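Local structure of beta-1,3-glucanosyltransferase (Rhizomucor miehei CAU432, 4WTP) at residues N57-L62 and L84-A89; T66-T71 and D260-S265. The protein belongs to glycoside hydrolase family 17, a family of carbohydrate-active enzymes built on a (beta/alpha)8 barrel. All blocks are in the same frame, centred on the assembly; numbering follows the deposited sequence.

Interaction 1. Residues N57-L62 and L84-A89; sequences NDFNVL and LAATQA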
# COMPACT_ATOMS: atom_id res chain seq x y z
N ASN A 57 14.91 -10.45 -7.37
CA ASN A 57 14.24 -10.99 -8.55
C ASN A 57 12.89 -10.34 -8.79
O ASN A 57 12.61 -9.85 -9.89
CB ASN A 57 14.06 -12.51 -8.40
CG ASN A 57 15.37 -13.26 -8.34
OD1 ASN A 57 16.38 -12.83 -8.90
ND2 ASN A 57 15.36 -14.42 -7.67
N ASP A 58 12.06 -10.36 -7.75
CA ASP A 58 10.74 -9.74 -7.81
C ASP A 58 10.81 -8.24 -8.12
O ASP A 58 10.08 -7.74 -8.96
CB ASP A 58 10.04 -9.91 -6.49
CG ASP A 58 9.58 -11.33 -6.26
OD1 ASP A 58 9.65 -12.15 -7.22
OD2 ASP A 58 9.10 -11.61 -5.15
N PHE A 59 11.73 -7.54 -7.48
CA PHE A 59 11.84 -6.10 -7.69
C PHE A 59 12.36 -5.74 -9.06
O PHE A 59 11.93 -4.74 -9.63
CB PHE A 59 12.66 -5.45 -6.59
CG PHE A 59 12.04 -5.54 -5.25
CD1 PHE A 59 10.75 -6.06 -5.07
CD2 PHE A 59 12.75 -5.13 -4.12
CE1 PHE A 59 10.19 -6.16 -3.82
CE2 PHE A 59 12.18 -5.22 -2.85
CZ PHE A 59 10.90 -5.73 -2.69
N ASN A 60 13.28 -6.56 -9.61
CA ASN A 60 13.71 -6.34 -10.98
C ASN A 60 12.59 -6.53 -11.97
O ASN A 60 12.54 -5.85 -12.99
CB ASN A 60 14.93 -7.23 -11.33
CG ASN A 60 16.25 -6.57 -10.99
OD1 ASN A 60 16.36 -5.35 -11.01
ND2 ASN A 60 17.25 -7.38 -10.66
N VAL A 61 11.68 -7.46 -11.67
CA VAL A 61 10.50 -7.63 -12.52
C VAL A 61 9.64 -6.36 -12.54
O VAL A 61 9.05 -6.01 -13.56
CB VAL A 61 9.67 -8.89 -12.15
CG1 VAL A 61 8.27 -8.85 -12.75
CG2 VAL A 61 10.44 -10.16 -12.55
N LEU A 62 9.61 -5.68 -11.39
CA LEU A 62 8.83 -4.44 -11.23
C LEU A 62 9.56 -3.18 -11.71
O LEU A 62 8.93 -2.18 -12.10
CB LEU A 62 8.42 -4.23 -9.77
CG LEU A 62 7.56 -5.33 -9.17
CD1 LEU A 62 7.29 -5.02 -7.70
CD2 LEU A 62 6.23 -5.52 -9.90
N LEU A 84 14.60 -3.47 2.47
CA LEU A 84 15.56 -2.34 2.49
C LEU A 84 16.84 -2.70 1.70
O LEU A 84 17.31 -1.92 0.89
CB LEU A 84 15.88 -1.93 3.95
CG LEU A 84 14.78 -1.11 4.64
CD1 LEU A 84 14.92 -1.15 6.16
CD2 LEU A 84 14.79 0.32 4.12
N ALA A 85 17.34 -3.90 1.92
CA ALA A 85 18.56 -4.34 1.20
C ALA A 85 18.32 -4.55 -0.30
O ALA A 85 19.11 -4.08 -1.14
CB ALA A 85 19.14 -5.57 1.86
N ALA A 86 17.18 -5.14 -0.65
CA ALA A 86 16.86 -5.39 -2.06
C ALA A 86 16.64 -4.08 -2.82
O ALA A 86 17.22 -3.87 -3.89
CB ALA A 86 15.66 -6.30 -2.16
N THR A 87 15.81 -3.19 -2.24
CA THR A 87 15.55 -1.90 -2.88
C THR A 87 16.87 -1.09 -3.01
O THR A 87 17.13 -0.48 -4.04
CB THR A 87 14.46 -1.06 -2.16
OG1 THR A 87 14.74 -0.96 -0.75
CG2 THR A 87 13.07 -1.68 -2.40
N GLN A 88 17.65 -1.06 -1.93
CA GLN A 88 18.89 -0.26 -1.94
C GLN A 88 19.88 -0.76 -2.99
O GLN A 88 20.45 0.03 -3.74
CB GLN A 88 19.54 -0.16 -0.56
CG GLN A 88 18.77 0.77 0.40
CD GLN A 88 19.03 0.50 1.88
OE1 GLN A 88 20.05 -0.09 2.25
NE2 GLN A 88 18.10 0.93 2.74
N ALA A 89 19.98 -2.08 -3.10
CA ALA A 89 20.79 -2.72 -4.14
C ALA A 89 20.36 -2.32 -5.56
O ALA A 89 21.19 -2.20 -6.47
CB ALA A 89 20.78 -4.22 -3.98
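F59 of helix 52-62 reaches across to helix 79-90 and brings CD2 and CE2 of its ring to the methyl groups of A86 and T87. The A86 CB atom lies 3.7 Å from F59 CD2, and the methyl T87 CG2 lies 3.7 Å from F59 CE2, so two successive residues of the second helix meet the same pair of ring carbons. The methyls approach the ring obliquely, and the interaction is apolar. The buried surface is small, 115 Å², as expected where a single aromatic side chain bridges two helices; between 57-62 and 84-89 the nearest CA atoms, those of F59 and T87, are 7.4 Å apart.

The torsions of F59 explain which carbons do the touching. With chi2 at -7° the plane of the ring almost contains the CA-CB bond: CD1 is folded back on the side of its own CA, while CD2 and CE2 are turned outward to A86 and T87. T87 is oriented by its polar branch. Its chi1 of 51° leaves CG2 beside the backbone N and available to F59, while OG1 donates to the A83 carbonyl one turn earlier and also bonds N124 ND2. These two bonds fix the rotation of the side chain and satisfy a buried hydroxyl.

Further out, Y42 meets the F59 ring edge-to-face, and its OH is hydrogen-bonded to D58 OD2; D58 OD1 in turn forms a salt bridge with R286. L90 and M92, at and just beyond the end of helix 79-90, also touch F59. The pair of helices belongs to the outer layer of the barrel, packed side by side over strand 68-71, whose V69 lies beneath both.

Interaction 2. Residues T66-T71 and D260-S265; sequences TNRVRT and DLLYFS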
# COMPACT_ATOMS: atom_id res chain seq x y z
N THR A 66 8.26 0.84 -12.15
CA THR A 66 8.21 1.68 -10.95
C THR A 66 9.59 1.69 -10.31
O THR A 66 10.41 0.80 -10.56
CB THR A 66 7.18 1.11 -9.92
OG1 THR A 66 6.99 2.07 -8.90
CG2 THR A 66 7.68 -0.19 -9.28
N ASN A 67 9.84 2.66 -9.44
CA ASN A 67 11.05 2.64 -8.65
C ASN A 67 10.78 2.52 -7.17
O ASN A 67 11.69 2.75 -6.36
CB ASN A 67 11.91 3.90 -8.89
CG ASN A 67 13.37 3.65 -8.61
OD1 ASN A 67 13.92 2.66 -9.07
ND2 ASN A 67 14.00 4.53 -7.83
N ARG A 68 9.57 2.09 -6.78
CA ARG A 68 9.18 2.15 -5.36
C ARG A 68 8.23 1.03 -5.00
O ARG A 68 7.31 0.72 -5.76
CB ARG A 68 8.52 3.50 -5.08
CG ARG A 68 8.05 3.70 -3.68
CD ARG A 68 7.44 5.08 -3.50
NE ARG A 68 8.44 6.15 -3.49
CZ ARG A 68 8.62 7.04 -4.47
NH1 ARG A 68 9.51 8.01 -4.33
NH2 ARG A 68 7.94 6.95 -5.62
N VAL A 69 8.46 0.40 -3.84
CA VAL A 69 7.58 -0.66 -3.34
C VAL A 69 7.11 -0.34 -1.94
O VAL A 69 7.61 0.60 -1.28
CB VAL A 69 8.24 -2.07 -3.38
CG1 VAL A 69 8.64 -2.43 -4.79
CG2 VAL A 69 9.44 -2.08 -2.45
N ARG A 70 6.13 -1.08 -1.46
CA ARG A 70 5.64 -0.92 -0.12
C ARG A 70 5.43 -2.27 0.53
O ARG A 70 4.84 -3.16 -0.09
CB ARG A 70 4.31 -0.13 -0.09
CG ARG A 70 3.64 0.04 1.27
CD ARG A 70 2.77 -1.16 1.66
NE ARG A 70 2.01 -0.92 2.88
CZ ARG A 70 0.80 -0.37 2.91
NH1 ARG A 70 0.18 -0.19 4.08
NH2 ARG A 70 0.20 0.01 1.78
N THR A 71 5.92 -2.41 1.76
CA THR A 71 5.71 -3.61 2.58
C THR A 71 4.72 -3.34 3.68
O THR A 71 4.57 -2.21 4.12
CB THR A 71 7.05 -4.12 3.16
OG1 THR A 71 7.77 -3.02 3.74
CG2 THR A 71 7.89 -4.71 2.05
N ASP A 260 -0.20 10.86 -5.26
CA ASP A 260 0.71 9.72 -5.12
C ASP A 260 -0.08 8.45 -4.76
O ASP A 260 -0.83 8.45 -3.78
CB ASP A 260 1.80 9.97 -4.06
CG ASP A 260 2.74 11.12 -4.39
OD1 ASP A 260 2.85 11.50 -5.57
OD2 ASP A 260 3.39 11.57 -3.43
N LEU A 261 0.11 7.41 -5.56
CA LEU A 261 -0.64 6.17 -5.44
C LEU A 261 0.28 4.95 -5.32
O LEU A 261 1.20 4.79 -6.14
CB LEU A 261 -1.52 5.99 -6.68
CG LEU A 261 -2.06 4.58 -6.95
CD1 LEU A 261 -3.08 4.24 -5.88
CD2 LEU A 261 -2.66 4.49 -8.35
N LEU A 262 -0.01 4.08 -4.36
CA LEU A 262 0.62 2.75 -4.30
C LEU A 262 -0.43 1.76 -4.82
O LEU A 262 -1.48 1.56 -4.16
CB LEU A 262 0.99 2.40 -2.86
CG LEU A 262 1.99 3.35 -2.21
CD1 LEU A 262 2.20 2.96 -0.74
CD2 LEU A 262 3.31 3.41 -3.00
N TYR A 263 -0.16 1.19 -5.98
CA TYR A 263 -1.15 0.30 -6.60
C TYR A 263 -1.16 -1.08 -5.92
O TYR A 263 -0.11 -1.57 -5.51
CB TYR A 263 -0.86 0.18 -8.10
CG TYR A 263 -2.02 -0.47 -8.82
CD1 TYR A 263 -3.16 0.26 -9.17
CD2 TYR A 263 -2.02 -1.84 -9.07
CE1 TYR A 263 -4.26 -0.34 -9.75
CE2 TYR A 263 -3.12 -2.45 -9.65
CZ TYR A 263 -4.23 -1.70 -9.98
OH TYR A 263 -5.35 -2.30 -10.51
N PHE A 264 -2.34 -1.68 -5.80
CA PHE A 264 -2.48 -3.00 -5.17
C PHE A 264 -2.87 -4.03 -6.23
O PHE A 264 -3.98 -3.93 -6.76
CB PHE A 264 -3.57 -2.95 -4.08
CG PHE A 264 -3.64 -4.19 -3.25
CD1 PHE A 264 -4.45 -5.27 -3.64
CD2 PHE A 264 -2.83 -4.32 -2.12
CE1 PHE A 264 -4.48 -6.44 -2.90
CE2 PHE A 264 -2.86 -5.50 -1.38
CZ PHE A 264 -3.68 -6.56 -1.77
N SER A 265 -2.03 -5.00 -6.55
CA SER A 265 -0.73 -5.24 -5.91
C SER A 265 0.24 -5.71 -6.99
O SER A 265 -0.14 -5.83 -8.16
CB SER A 265 -0.87 -6.35 -4.83
OG SER A 265 -1.26 -7.59 -5.41
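This is an apolar contact inside the barrel, made between two parallel strands that are not neighbours: strand 39-41 runs between 68-71 and 262-263, and the side chains meet across it. R70 and L262 have the nearest CA atoms of the two segments, 7.5 Å apart, and both direct their CB atoms toward the opposing strand. L262 CD1 settles against the aliphatic root of R70, 3.8 Å from R70 CB and equally far from R70 CG. The two side chains cross at about a right angle. In L262, chi2 of 175° sets CD1 anti to CA, giving the side chain its full reach, and the other methyl, CD2, makes a looser approach of 4.5 Å to R68 CD.

The setting is a (beta/alpha)8 barrel, in which the first strand, 39-41, closes the ring between the second and the eighth. R68 and R70 alternate with V69, which faces the helices, so the two arginine side chains point into the barrel. Their charged ends find partners on and next to neighbouring strands. R68 NE forms a salt bridge with D126, while R68 NH2 bonds the carbonyl of Y38, just before strand 39-41, and the guanidinium makes a cation-pi contact with the Y38 ring.

The R70 chain bends at chi2 (-84°), carrying the guanidinium toward the C-terminal end of the strands, the end where barrels of this kind carry their active sites, while NH2 stays near L262 CD1, which approaches the group obliquely. There R70 NH2 is hydrogen-bonded to N41 OD1, and R70 NE makes a weak, bent bond of 3.1 Å to T71 O. Y95 of strand 93-98 touches both R68 and R70.

The two interactions lie 13 Å apart, centre to centre, and alternate along the chain: 57-62, 66-71, 84-89 and then, after most of the barrel has been built, 260-265. Strand 68-71 joins them, since it follows helix 52-62 and leads into helix 79-90. Its two faces serve different layers: V69 packs outward, with V69 CG2 3.7 Å from T87 CG2 and 3.9 Å from F59 CZ, whereas the arginines flanking it point inward. Interaction 1 therefore belongs to the helical shell and interaction 2 to the barrel interior, where the last strand is brought back to the earliest ones as the barrel closes.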